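Local structure of KauB (Pseudomonas aeruginosa PAO1, 6B4R) at residues M109-S114 against H118-S123; V165-P170 against E401-V406; W265-G270 against A465-F470. The protein probably catalyses the NAD(P)+-dependent oxidation of a broad range of aldehydes, including aminoaldehydes, to the corresponding carboxylic acids. All coordinates share one frame; numbering follows the deposited sequence. Where two conformers were deposited one is given.

Interactions 1, 2 and 3 step across the middle of one aldehyde dehydrogenase chain, from the start of helix 113-133 through the catalytic region to the end of strand 263-267. Neighbouring centres lie 14 Å apart, while interactions 1 and 3 are 21 Å apart and do not touch. Interaction 1 is local and closes before the others open; the segments of interactions 2 and 3 alternate along the sequence, so residues distant in the chain are woven together. K111 NZ probably donates to N168 O, linking interactions 1 and 2, and G270 N probably donates to E401 OE2, linking interactions 2 and 3. All three contribute residues to one ligand pocket, lining it from different parts of the fold.

Interaction 1: residues M109-S114 against H118-S123; sequences MGKPIS and HIDVAS
A salt bridge between K111 and D120 spans the turn that leads into helix 113-133, tying the loop before the helix to its second turn. The two side chains approach from opposite directions, and NZ of K111 meets OD1 of D120 at 2.5 Å, on the syn side of the carboxylate but 33° out of its plane. The lysine chain is bent at chi3 (55°), which brings its ammonium end round to the acid while CD lies 3.4 Å from D120 OD2. Both residues are buried, so the opposite charges suit each other, and NZ also donates to the carbonyl O of N168. Lysine fits because its long chain reaches both acceptors. G110 leaves helix 98-109 with positive phi (96°), where glycine is at ease, and P112 sits at the N-cap of the next helix. Within that helix the N-H of H118 bonds to S114 O at 3.1 Å, while S114 OG turns to the carbonyl of P337. The arrangement is a short glycine-containing link between helices 98-109 and 113-133, in which a buried ion pair fixes the second turn of the new helix beside the ligand pocket, where I119, next to D120, touches the bound TOE.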
loop_
_atom_site.group_PDB
_atom_site.type_symbol
_atom_site.label_atom_id
_atom_site.label_comp_id
_atom_site.label_asym_id
_atom_site.label_seq_id
_atom_site.Cartn_x
_atom_site.Cartn_y
_atom_site.Cartn_z
ATOM N N MET A 109 11.551 -14.419 36.657
ATOM C CA MET A 109 12.141 -15.412 35.759
ATOM C C MET A 109 13.672 -15.385 35.661
ATOM O O MET A 109 14.263 -16.207 34.964
ATOM C CB MET A 109 11.485 -15.354 34.369
ATOM C CG MET A 109 11.343 -13.956 33.781
ATOM S SD MET A 109 12.917 -13.300 33.202
ATOM C CE MET A 109 13.383 -14.551 32.004
ATOM N N GLY A 110 14.308 -14.443 36.352
ATOM C CA GLY A 110 15.743 -14.511 36.580
ATOM C C GLY A 110 16.697 -13.752 35.670
ATOM O O GLY A 110 17.913 -13.842 35.848
ATOM N N LYS A 111 16.173 -13.007 34.701
ATOM C CA LYS A 111 17.038 -12.243 33.803
ATOM C C LYS A 111 17.652 -11.048 34.536
ATOM O O LYS A 111 17.068 -10.551 35.500
ATOM C CB LYS A 111 16.270 -11.784 32.558
ATOM C CG LYS A 111 15.277 -10.668 32.804
ATOM C CD LYS A 111 14.740 -10.119 31.493
ATOM C CE LYS A 111 14.134 -11.222 30.641
ATOM N NZ LYS A 111 13.586 -10.711 29.359
ATOM N N PRO A 112 18.841 -10.595 34.091
ATOM C CA PRO A 112 19.530 -9.462 34.725
ATOM C C PRO A 112 18.655 -8.211 34.810
ATOM O O PRO A 112 17.874 -7.938 33.898
ATOM C CB PRO A 112 20.716 -9.209 33.789
ATOM C CG PRO A 112 20.986 -10.531 33.157
ATOM C CD PRO A 112 19.630 -11.164 32.982
ATOM N N ILE A 113 18.796 -7.463 35.899
ATOM C CA ILE A 113 17.986 -6.270 36.135
ATOM C C ILE A 113 18.255 -5.173 35.097
ATOM O O ILE A 113 17.355 -4.414 34.741
ATOM C CB ILE A 113 18.181 -5.729 37.578
ATOM C CG1 ILE A 113 17.187 -4.605 37.883
ATOM C CG2 ILE A 113 19.621 -5.287 37.810
ATOM C CD1 ILE A 113 15.749 -5.068 37.953
ATOM N N SER A 114 19.487 -5.101 34.602
ATOM C CA SER A 114 19.846 -4.110 33.594
ATOM C C SER A 114 19.141 -4.398 32.275
ATOM O O SER A 114 18.829 -3.482 31.510
ATOM C CB SER A 114 21.359 -4.077 33.380
ATOM O OG SER A 114 22.029 -3.623 34.543
ATOM N N HIS A 118 16.456 -1.665 30.889
ATOM C CA HIS A 118 16.897 -0.935 29.699
ATOM C C HIS A 118 16.457 -1.567 28.380
ATOM O O HIS A 118 16.364 -0.881 27.362
ATOM C CB HIS A 118 18.415 -0.734 29.716
ATOM C CG HIS A 118 18.927 -0.117 30.978
ATOM N ND1 HIS A 118 18.495 1.113 31.435
ATOM C CD2 HIS A 118 19.828 -0.557 31.887
ATOM C CE1 HIS A 118 19.109 1.400 32.566
ATOM N NE2 HIS A 118 19.926 0.402 32.863
ATOM N N ILE A 119 16.186 -2.868 28.393
ATOM C CA ILE A 119 15.749 -3.549 27.179
ATOM C C ILE A 119 14.259 -3.883 27.207
ATOM O O ILE A 119 13.478 -3.316 26.448
ATOM C CB ILE A 119 16.563 -4.834 26.917
ATOM C CG1 ILE A 119 18.055 -4.510 26.834
ATOM C CG2 ILE A 119 16.096 -5.510 25.639
ATOM C CD1 ILE A 119 18.922 -5.706 26.522
ATOM N N ASP A 120 13.875 -4.798 28.090
ATOM C CA ASP A 120 12.501 -5.296 28.152
ATOM C C ASP A 120 11.435 -4.211 28.311
ATOM O O ASP A 120 10.592 -4.041 27.430
ATOM C CB ASP A 120 12.367 -6.339 29.259
ATOM C CG ASP A 120 13.188 -7.581 28.986
ATOM O OD1 ASP A 120 12.622 -8.561 28.460
ATOM O OD2 ASP A 120 14.402 -7.574 29.287
ATOM N N VAL A 121 11.471 -3.487 29.428
ATOM C CA VAL A 121 10.474 -2.453 29.701
ATOM C C VAL A 121 10.494 -1.344 28.645
ATOM O O VAL A 121 9.444 -0.927 28.149
ATOM C CB VAL A 121 10.646 -1.847 31.112
ATOM C CG1 VAL A 121 9.745 -0.634 31.287
ATOM C CG2 VAL A 121 10.346 -2.890 32.178
ATOM N N ALA A 122 11.689 -0.886 28.290
ATOM C CA ALA A 122 11.835 0.160 27.282
ATOM C C ALA A 122 11.271 -0.272 25.928
ATOM O O ALA A 122 10.580 0.499 25.263
ATOM C CB ALA A 122 13.295 0.572 27.148
ATOM N N SER A 123 11.555 -1.511 25.531
ATOM C CA SER A 123 11.055 -2.041 24.265
ATOM C C SER A 123 9.554 -2.297 24.318
ATOM O O SER A 123 8.847 -2.068 23.338
ATOM C CB SER A 123 11.779 -3.336 23.886
ATOM O OG SER A 123 13.173 -3.125 23.756
#

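Interaction 2: residues V165-P170 against E401-V406; sequences VPWNFP and EIFGPV. With TOE (2-[2-(2-methoxy-ethoxy)-ethoxy]-ethoxyl), chain H.
The amide nitrogen ND2 of N168, 3.5 Å from CZ at the edge of the F403 ring, is gripped by several acceptors. It donates to O2' of the bound TOE at 3.0 Å in a fairly straight bond (154°) and to the carbonyl O of E300, with a weak further bond to OD1 of the 3-sulfinoalanine at position 302. The bonds to TOE and E300 fix which end of the amide faces the ligand, a place that suits asparagine; the weak bond from F169 N to N168 OD1 agrees with this. The side chain crosses that of F403 at about a right angle, amide and ring planes 46° apart. The neighbouring W167 forms an offset edge-to-face pair with F403: the phenyl edge is directed at the face of the six-membered indole ring, with centroids 5.3 Å apart and planes at 80°. F403 CE2 comes 3.4 Å from W167 CH2, so the large flat indole gives the phenyl a broad apolar surface. F169 contributes CD2, 3.9 Å from TOE O2'. Two family sequence motifs, PWNFP and EIFGP, thus meet here, with N168 reaching residue 302, probably the catalytic cysteine by family resemblance and here oxidised. As in related aldehyde dehydrogenases, the position of this asparagine is consistent with a role in the oxyanion hole.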
loop_
_atom_site.group_PDB
_atom_site.type_symbol
_atom_site.label_atom_id
_atom_site.label_comp_id
_atom_site.label_asym_id
_atom_site.label_seq_id
_atom_site.Cartn_x
_atom_site.Cartn_y
_atom_site.Cartn_z
ATOM N N VAL A 165 1.285 -16.059 26.510
ATOM C CA VAL A 165 2.645 -15.547 26.362
ATOM C C VAL A 165 3.669 -16.360 27.152
ATOM O O VAL A 165 3.357 -16.891 28.217
ATOM C CB VAL A 165 2.725 -14.059 26.773
ATOM C CG1 VAL A 165 1.892 -13.207 25.826
ATOM C CG2 VAL A 165 2.265 -13.873 28.205
ATOM N N PRO A 166 4.903 -16.456 26.629
ATOM C CA PRO A 166 5.957 -17.258 27.259
ATOM C C PRO A 166 6.593 -16.565 28.458
ATOM O O PRO A 166 6.194 -15.459 28.826
ATOM C CB PRO A 166 6.988 -17.395 26.141
ATOM C CG PRO A 166 6.850 -16.134 25.380
ATOM C CD PRO A 166 5.375 -15.830 25.381
ATOM N N TRP A 167 7.593 -17.218 29.043
ATOM C CA TRP A 167 8.224 -16.736 30.264
ATOM C C TRP A 167 9.586 -16.090 30.037
ATOM O O TRP A 167 10.149 -15.490 30.953
ATOM C CB TRP A 167 8.358 -17.877 31.276
ATOM C CG TRP A 167 8.965 -19.131 30.712
ATOM C CD1 TRP A 167 8.303 -20.266 30.343
ATOM C CD2 TRP A 167 10.357 -19.378 30.460
ATOM N NE1 TRP A 167 9.193 -21.204 29.878
ATOM C CE2 TRP A 167 10.459 -20.685 29.939
ATOM C CE3 TRP A 167 11.523 -18.626 30.624
ATOM C CZ2 TRP A 167 11.680 -21.251 29.579
ATOM C CZ3 TRP A 167 12.734 -19.189 30.265
ATOM C CH2 TRP A 167 12.803 -20.489 29.751
ATOM N N ASN A 168 10.118 -16.216 28.826
ATOM C CA ASN A 168 11.450 -15.693 28.539
ATOM C C ASN A 168 11.465 -14.178 28.334
ATOM O O ASN A 168 12.440 -13.509 28.676
ATOM C CB ASN A 168 12.076 -16.417 27.347
ATOM C CG ASN A 168 11.320 -16.182 26.061
ATOM O OD1 ASN A 168 10.112 -15.958 26.072
ATOM N ND2 ASN A 168 12.031 -16.231 24.942
ATOM N N PHE A 169 10.385 -13.648 27.768
ATOM C CA PHE A 169 10.186 -12.203 27.670
ATOM C C PHE A 169 8.746 -11.846 28.039
ATOM O O PHE A 169 7.990 -11.377 27.192
ATOM C CB PHE A 169 10.495 -11.700 26.257
ATOM C CG PHE A 169 11.947 -11.797 25.874
ATOM C CD1 PHE A 169 12.833 -10.781 26.195
ATOM C CD2 PHE A 169 12.425 -12.901 25.182
ATOM C CE1 PHE A 169 14.173 -10.865 25.842
ATOM C CE2 PHE A 169 13.765 -12.992 24.826
ATOM C CZ PHE A 169 14.639 -11.972 25.156
ATOM N N PRO A 170 8.372 -12.049 29.313
ATOM C CA PRO A 170 6.982 -11.944 29.781
ATOM C C PRO A 170 6.307 -10.621 29.430
ATOM O O PRO A 170 5.208 -10.636 28.877
ATOM C CB PRO A 170 7.112 -12.078 31.302
ATOM C CG PRO A 170 8.400 -12.797 31.514
ATOM C CD PRO A 170 9.305 -12.314 30.422
ATOM N N GLU A 401 15.916 -27.812 19.974
ATOM C CA GLU A 401 16.006 -26.545 20.688
ATOM C C GLU A 401 16.346 -26.809 22.146
ATOM O O GLU A 401 15.685 -27.605 22.812
ATOM C CB GLU A 401 14.697 -25.760 20.582
ATOM C CG GLU A 401 14.782 -24.359 21.169
ATOM C CD GLU A 401 13.481 -23.588 21.056
ATOM O OE1 GLU A 401 12.401 -24.195 21.232
ATOM O OE2 GLU A 401 13.540 -22.370 20.787
ATOM N N ILE A 402 17.386 -26.138 22.631
ATOM C CA ILE A 402 17.872 -26.336 23.992
ATOM C C ILE A 402 17.263 -25.325 24.961
ATOM O O ILE A 402 16.933 -25.664 26.099
ATOM C CB ILE A 402 19.412 -26.231 24.045
ATOM C CG1 ILE A 402 20.049 -27.248 23.098
ATOM C CG2 ILE A 402 19.922 -26.425 25.465
ATOM C CD1 ILE A 402 21.555 -27.158 23.041
ATOM N N PHE A 403 17.111 -24.088 24.491
ATOM C CA PHE A 403 16.635 -22.972 25.311
ATOM C C PHE A 403 17.525 -22.753 26.532
ATOM O O PHE A 403 17.046 -22.532 27.643
ATOM C CB PHE A 403 15.168 -23.155 25.715
ATOM C CG PHE A 403 14.325 -21.930 25.495
ATOM C CD1 PHE A 403 13.960 -21.543 24.213
ATOM C CD2 PHE A 403 13.896 -21.164 26.568
ATOM C CE1 PHE A 403 13.185 -20.413 24.006
ATOM C CE2 PHE A 403 13.121 -20.033 26.366
ATOM C CZ PHE A 403 12.765 -19.656 25.084
ATOM N N GLY A 404 18.830 -22.831 26.300
ATOM C CA GLY A 404 19.835 -22.538 27.302
ATOM C C GLY A 404 21.065 -22.029 26.578
ATOM O O GLY A 404 21.120 -22.078 25.350
ATOM N N PRO A 405 22.063 -21.544 27.328
ATOM C CA PRO A 405 23.263 -20.955 26.722
ATOM C C PRO A 405 24.233 -22.013 26.198
ATOM O O PRO A 405 25.372 -22.087 26.661
ATOM C CB PRO A 405 23.894 -20.201 27.891
ATOM C CG PRO A 405 23.513 -21.005 29.084
ATOM C CD PRO A 405 22.133 -21.550 28.798
ATOM N N VAL A 406 23.786 -22.822 25.242
ATOM C CA VAL A 406 24.622 -23.878 24.682
ATOM C C VAL A 406 24.770 -23.708 23.177
ATOM O O VAL A 406 23.791 -23.788 22.439
ATOM C CB VAL A 406 24.040 -25.274 24.962
ATOM C CG1 VAL A 406 25.005 -26.353 24.492
ATOM C CG2 VAL A 406 23.729 -25.436 26.440
HETATM O "O2'" TOE H . 11.348 -15.131 22.232
HETATM C "CA'" TOE H . 10.960 -14.413 21.054
HETATM C "CB'" TOE H . 12.206 -14.020 20.270
HETATM O "OC'" TOE H . 12.538 -12.657 20.527
HETATM C "CD'" TOE H . 13.646 -12.239 19.731
HETATM C "CE'" TOE H . 13.561 -10.739 19.470
HETATM O "OF'" TOE H . 13.905 -10.014 20.648
HETATM C "CG'" TOE H . 13.833 -8.607 20.430
HETATM C "CH'" TOE H . 14.506 -7.876 21.585
HETATM O "OI'" TOE H . 15.871 -8.284 21.662
HETATM C "CK'" TOE H . 16.633 -7.445 22.527
#

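Interaction 3: residues W265-G270 against A465-F470; sequences WLEAGG and APFGGF. With TOE (2-[2-(2-methoxy-ethoxy)-ethoxy]-ethoxyl), chain H.
In one deposited conformer, OE2 of E267 is modelled 2.9 Å from the carbonyl O of F467, two acceptors with no hydrogen bond between them, a closeness that is doubtful at this resolution. E267 has two conformers, and this holds for one of them. E267, the predicted active-site glutamate, ends strand 263-267 of the Rossmann-like cofactor-binding sheet typical of aldehyde dehydrogenases, and segment 465-470 is a loop leading to strand 474-475. In this conformer the chain is bent at chi2 (-136°), which swings the carboxylate to the loop. OE1 then lies in the plane of the F467 ring at its edge, 3.4 Å from CD2, with carboxylate and ring planes 22° apart; the C-H edge would be a suitable neighbour for a carboxylate oxygen, if this conformer is right. The far end of that ring serves the pocket: CZ is 3.5 Å from CB' of TOE, and W176 meets F467 edge-to-face. G468 CA comes within 3.8 Å of E267 OE2. Just before F467, A465 and P466 pack on another chain of the assembly. A water joins the two segments, lying 2.9 Å from L266 O and accepting from G469 N at 3.1 Å.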
loop_
_atom_site.group_PDB
_atom_site.type_symbol
_atom_site.label_atom_id
_atom_site.label_comp_id
_atom_site.label_asym_id
_atom_site.label_seq_id
_atom_site.Cartn_x
_atom_site.Cartn_y
_atom_site.Cartn_z
ATOM N N TRP A 265 -2.710 -18.100 15.630
ATOM C CA TRP A 265 -1.425 -17.552 15.222
ATOM C C TRP A 265 -0.372 -17.941 16.248
ATOM O O TRP A 265 -0.529 -17.679 17.439
ATOM C CB TRP A 265 -1.517 -16.032 15.080
ATOM C CG TRP A 265 -2.648 -15.600 14.195
ATOM C CD1 TRP A 265 -3.894 -15.205 14.590
ATOM C CD2 TRP A 265 -2.643 -15.540 12.763
ATOM N NE1 TRP A 265 -4.662 -14.895 13.494
ATOM C CE2 TRP A 265 -3.918 -15.093 12.360
ATOM C CE3 TRP A 265 -1.684 -15.817 11.784
ATOM C CZ2 TRP A 265 -4.258 -14.915 11.021
ATOM C CZ3 TRP A 265 -2.024 -15.641 10.454
ATOM C CH2 TRP A 265 -3.300 -15.194 10.085
ATOM N N LEU A 266 0.697 -18.577 15.784
ATOM C CA LEU A 266 1.675 -19.161 16.689
ATOM C C LEU A 266 3.108 -18.765 16.372
ATOM O O LEU A 266 3.465 -18.549 15.216
ATOM C CB LEU A 266 1.585 -20.684 16.630
ATOM C CG LEU A 266 0.210 -21.318 16.816
ATOM C CD1 LEU A 266 0.245 -22.778 16.401
ATOM C CD2 LEU A 266 -0.241 -21.184 18.255
ATOM N N GLU A 267 3.926 -18.688 17.414
ATOM C CA GLU A 267 5.361 -18.489 17.263
ATOM C C GLU A 267 6.087 -19.549 18.084
ATOM O O GLU A 267 6.252 -19.402 19.294
ATOM C CB GLU A 267 5.762 -17.083 17.719
ATOM C CG GLU A 267 4.927 -15.972 17.095
ATOM C CD GLU A 267 5.767 -14.802 16.616
ATOM O OE1 GLU A 267 6.905 -14.645 17.105
ATOM O OE2 GLU A 267 5.290 -14.045 15.745
ATOM N N ALA A 268 6.508 -20.625 17.424
ATOM C CA ALA A 268 7.083 -21.772 18.118
ATOM C C ALA A 268 8.595 -21.688 18.307
ATOM O O ALA A 268 9.178 -20.604 18.304
ATOM C CB ALA A 268 6.696 -23.066 17.412
ATOM N N GLY A 269 9.224 -22.845 18.478
ATOM C CA GLY A 269 10.644 -22.904 18.759
ATOM C C GLY A 269 11.510 -22.544 17.569
ATOM O O GLY A 269 11.010 -22.189 16.500
ATOM N N GLY A 270 12.821 -22.637 17.757
ATOM C CA GLY A 270 13.756 -22.329 16.695
ATOM C C GLY A 270 15.134 -22.910 16.932
ATOM O O GLY A 270 15.490 -23.270 18.056
ATOM N N ALA A 465 9.976 -4.116 11.683
ATOM C CA ALA A 465 10.307 -5.423 11.120
ATOM C C ALA A 465 9.356 -6.515 11.598
ATOM O O ALA A 465 9.285 -6.801 12.793
ATOM C CB ALA A 465 11.745 -5.797 11.456
ATOM N N PRO A 466 8.623 -7.133 10.660
ATOM C CA PRO A 466 7.760 -8.271 10.997
ATOM C C PRO A 466 8.580 -9.423 11.576
ATOM O O PRO A 466 9.708 -9.660 11.141
ATOM C CB PRO A 466 7.145 -8.663 9.646
ATOM C CG PRO A 466 8.055 -8.075 8.616
ATOM C CD PRO A 466 8.578 -6.808 9.225
ATOM N N PHE A 467 8.015 -10.120 12.555
ATOM C CA PHE A 467 8.737 -11.162 13.273
ATOM C C PHE A 467 7.882 -12.417 13.388
ATOM O O PHE A 467 6.775 -12.376 13.923
ATOM C CB PHE A 467 9.130 -10.658 14.663
ATOM C CG PHE A 467 10.002 -11.606 15.433
ATOM C CD1 PHE A 467 11.382 -11.497 15.381
ATOM C CD2 PHE A 467 9.443 -12.598 16.221
ATOM C CE1 PHE A 467 12.182 -12.365 16.094
ATOM C CE2 PHE A 467 10.239 -13.467 16.931
ATOM C CZ PHE A 467 11.607 -13.348 16.870
ATOM N N GLY A 468 8.405 -13.530 12.886
ATOM C CA GLY A 468 7.687 -14.793 12.892
ATOM C C GLY A 468 8.465 -15.873 12.165
ATOM O O GLY A 468 9.524 -15.606 11.599
ATOM N N GLY A 469 7.949 -17.098 12.168
ATOM C CA GLY A 469 8.700 -18.215 11.623
ATOM C C GLY A 469 8.194 -18.825 10.328
ATOM O O GLY A 469 7.037 -18.654 9.952
ATOM N N PHE A 470 9.090 -19.522 9.634
ATOM C CA PHE A 470 8.714 -20.404 8.537
ATOM C C PHE A 470 8.442 -21.767 9.147
ATOM O O PHE A 470 8.922 -22.063 10.242
ATOM C CB PHE A 470 9.858 -20.541 7.530
ATOM C CG PHE A 470 9.957 -19.409 6.544
ATOM C CD1 PHE A 470 9.859 -18.088 6.957
ATOM C CD2 PHE A 470 10.181 -19.670 5.201
ATOM C CE1 PHE A 470 9.962 -17.049 6.045
ATOM C CE2 PHE A 470 10.287 -18.639 4.284
ATOM C CZ PHE A 470 10.180 -17.324 4.707
HETATM O "O2'" TOE H . 11.348 -15.131 22.232
HETATM C "CA'" TOE H . 10.960 -14.413 21.054
HETATM C "CB'" TOE H . 12.206 -14.020 20.270
HETATM O "OC'" TOE H . 12.538 -12.657 20.527
HETATM C "CD'" TOE H . 13.646 -12.239 19.731
HETATM C "CE'" TOE H . 13.561 -10.739 19.470
HETATM O "OF'" TOE H . 13.905 -10.014 20.648
HETATM C "CG'" TOE H . 13.833 -8.607 20.430
HETATM C "CH'" TOE H . 14.506 -7.876 21.585
HETATM O "OI'" TOE H . 15.871 -8.284 21.662
HETATM C "CK'" TOE H . 16.633 -7.445 22.527
HETATM O O HOH W 1 5.297 -16.808 13.785
#